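PDB 2X49: invasion protein INVA from Salmonella enterica, which takes part in invasion of the intestinal epithelium as a type III secretion export apparatus protein, represented here by its C-terminal domain. Local coordinates for residues R79-D85 against L284-D289. Residues are numbered along the deposited sequence.
Sequences RVVNYSD and LIAHKD
Arg-79, on strand 78-80 (between strands 102-107 and 122-124 of an antiparallel sheet), extends its side chain (chi1 to chi3 all t) so that NH1 and NH2 donate to Asp-289 OD2, at 2.7 and 2.6 Å. Lys-288 NZ lies 3.2 Å from Arg-79 NH1, unbonded, like charges probably offset by Asp-289 OD2 (weak bond from Lys-288 NZ, 3.3 Å) and Glu-128, salt-bridged to both; Lys-288 NZ also hydrogen-bonds to His-131. A water accepts weak bonds from Arg-79 NH2 (3.5 Å) and Ala-286 N (3.1 Å) and donates to Leu-284 O (2.8 Å). This salt-bridge network joins the sheet to the loop between helix 266-280 and strand 291-294; the loop's 3-10 segment 287-289 carries Asp-289. At Val-81 (phi/psi -66/-46) the chain leaves the strand, Val-81 O 3.8 Å from Ile-285 CG1. Asn-82 CA sits 5.9 Å from Ile-285 CA; Tyr-83 CA, 6.2 Å from Leu-284 CA. Leu-284 CD1 meets the Tyr-83 ring edge at CD2 (3.9 Å), Ser-84 CA (3.9 Å) and Asp-85 N (3.7 Å).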
loop_
_atom_site.group_PDB
_atom_site.type_symbol
_atom_site.label_atom_id
_atom_site.label_comp_id
_atom_site.label_asym_id
_atom_site.label_seq_id
_atom_site.Cartn_x
_atom_site.Cartn_y
_atom_site.Cartn_z
ATOM N N ARG A 79 3.838 10.356 16.242
ATOM C CA ARG A 79 3.095 9.096 16.226
ATOM C C ARG A 79 3.905 7.925 16.737
ATOM O O ARG A 79 5.052 7.735 16.321
ATOM C CB ARG A 79 2.605 8.792 14.818
ATOM C CG ARG A 79 1.732 7.565 14.839
ATOM C CD ARG A 79 1.195 7.067 13.500
ATOM N NE ARG A 79 0.883 5.637 13.642
ATOM C CZ ARG A 79 1.066 4.706 12.712
ATOM N NH1 ARG A 79 1.544 5.030 11.517
ATOM N NH2 ARG A 79 0.775 3.430 12.984
ATOM N N VAL A 80 3.272 7.145 17.612
ATOM C CA VAL A 80 3.829 5.871 18.147
ATOM C C VAL A 80 3.380 4.752 17.239
ATOM O O VAL A 80 2.275 4.243 17.304
ATOM C CB VAL A 80 3.423 5.559 19.615
ATOM C CG1 VAL A 80 4.299 4.391 20.187
ATOM C CG2 VAL A 80 3.621 6.780 20.497
ATOM N N VAL A 81 4.302 4.332 16.397
ATOM C CA VAL A 81 3.981 3.318 15.330
ATOM C C VAL A 81 3.631 1.953 15.893
ATOM O O VAL A 81 2.649 1.337 15.494
ATOM C CB VAL A 81 5.103 3.229 14.257
ATOM C CG1 VAL A 81 4.822 2.144 13.171
ATOM C CG2 VAL A 81 5.351 4.620 13.571
ATOM N N ASN A 82 4.427 1.497 16.841
ATOM C CA ASN A 82 4.237 0.192 17.501
ATOM C C ASN A 82 3.687 0.339 18.917
ATOM O O ASN A 82 4.116 -0.294 19.871
ATOM C CB ASN A 82 5.515 -0.660 17.464
ATOM C CG ASN A 82 6.664 -0.037 18.233
ATOM O OD1 ASN A 82 6.632 1.144 18.527
ATOM N ND2 ASN A 82 7.692 -0.829 18.552
ATOM N N TYR A 83 2.661 1.160 19.006
ATOM C CA TYR A 83 1.950 1.378 20.294
ATOM C C TYR A 83 1.485 0.085 20.974
ATOM O O TYR A 83 1.121 -0.905 20.340
ATOM C CB TYR A 83 0.718 2.252 20.056
ATOM C CG TYR A 83 0.015 2.664 21.324
ATOM C CD1 TYR A 83 0.452 3.744 22.070
ATOM C CD2 TYR A 83 -1.095 1.962 21.779
ATOM C CE1 TYR A 83 -0.188 4.115 23.255
ATOM C CE2 TYR A 83 -1.770 2.338 22.968
ATOM C CZ TYR A 83 -1.304 3.410 23.697
ATOM O OH TYR A 83 -1.983 3.750 24.860
ATOM N N SER A 84 1.566 0.115 22.293
ATOM C CA SER A 84 0.842 -0.809 23.166
ATOM C C SER A 84 0.293 -0.118 24.405
ATOM O O SER A 84 0.703 0.982 24.779
ATOM C CB SER A 84 1.696 -1.980 23.580
ATOM O OG SER A 84 2.532 -1.662 24.674
ATOM N N ASP A 85 -0.663 -0.816 24.979
ATOM C CA ASP A 85 -1.499 -0.316 26.102
ATOM C C ASP A 85 -0.623 -0.081 27.310
ATOM O O ASP A 85 -0.978 0.609 28.271
ATOM C CB ASP A 85 -2.604 -1.306 26.478
ATOM C CG ASP A 85 -3.841 -1.135 25.624
ATOM O OD1 ASP A 85 -4.091 -0.004 25.152
ATOM O OD2 ASP A 85 -4.576 -2.133 25.465
ATOM N N LEU A 284 -3.634 -2.743 17.877
ATOM C CA LEU A 284 -3.196 -1.377 18.236
ATOM C C LEU A 284 -2.173 -0.778 17.286
ATOM O O LEU A 284 -1.724 0.380 17.484
ATOM C CB LEU A 284 -2.608 -1.331 19.644
ATOM C CG LEU A 284 -3.530 -1.732 20.771
ATOM C CD1 LEU A 284 -2.781 -1.547 22.089
ATOM C CD2 LEU A 284 -4.803 -0.884 20.771
ATOM N N ILE A 285 -1.802 -1.579 16.303
ATOM C CA ILE A 285 -0.992 -1.119 15.172
ATOM C C ILE A 285 -1.906 -0.942 13.938
ATOM O O ILE A 285 -2.658 -1.824 13.577
ATOM C CB ILE A 285 0.169 -2.074 14.908
ATOM C CG1 ILE A 285 1.075 -2.105 16.154
ATOM C CG2 ILE A 285 0.951 -1.669 13.704
ATOM C CD1 ILE A 285 2.355 -2.874 15.908
ATOM N N ALA A 286 -1.860 0.245 13.345
ATOM C CA ALA A 286 -2.714 0.563 12.164
ATOM C C ALA A 286 -2.460 -0.397 11.021
ATOM O O ALA A 286 -1.361 -0.865 10.811
ATOM C CB ALA A 286 -2.460 1.974 11.682
ATOM N N HIS A 287 -3.509 -0.656 10.260
ATOM C CA HIS A 287 -3.434 -1.641 9.170
ATOM C C HIS A 287 -2.411 -1.329 8.114
ATOM O O HIS A 287 -1.811 -2.269 7.585
ATOM C CB HIS A 287 -4.810 -1.872 8.521
ATOM C CG HIS A 287 -5.829 -2.345 9.501
ATOM N ND1 HIS A 287 -7.183 -2.365 9.231
ATOM C CD2 HIS A 287 -5.686 -2.760 10.782
ATOM C CE1 HIS A 287 -7.828 -2.792 10.306
ATOM N NE2 HIS A 287 -6.943 -3.037 11.261
ATOM N N LYS A 288 -2.201 -0.042 7.811
ATOM C CA LYS A 288 -1.227 0.319 6.755
ATOM C C LYS A 288 0.180 -0.040 7.150
ATOM O O LYS A 288 1.061 -0.090 6.307
ATOM C CB LYS A 288 -1.240 1.794 6.355
ATOM C CG LYS A 288 -0.958 2.732 7.439
ATOM C CD LYS A 288 -0.940 4.207 6.944
ATOM C CE LYS A 288 -0.582 5.158 8.062
ATOM N NZ LYS A 288 0.875 5.023 8.338
ATOM N N ASP A 289 0.369 -0.305 8.437
ATOM C CA ASP A 289 1.711 -0.570 9.025
ATOM C C ASP A 289 1.945 -2.046 9.294
ATOM O O ASP A 289 2.975 -2.472 9.903
ATOM C CB ASP A 289 1.914 0.269 10.300
ATOM C CG ASP A 289 1.991 1.789 9.997
ATOM O OD1 ASP A 289 2.871 2.226 9.213
ATOM O OD2 ASP A 289 1.168 2.558 10.552
HETATM O O HOH W 1 -1.322 2.398 15.556
#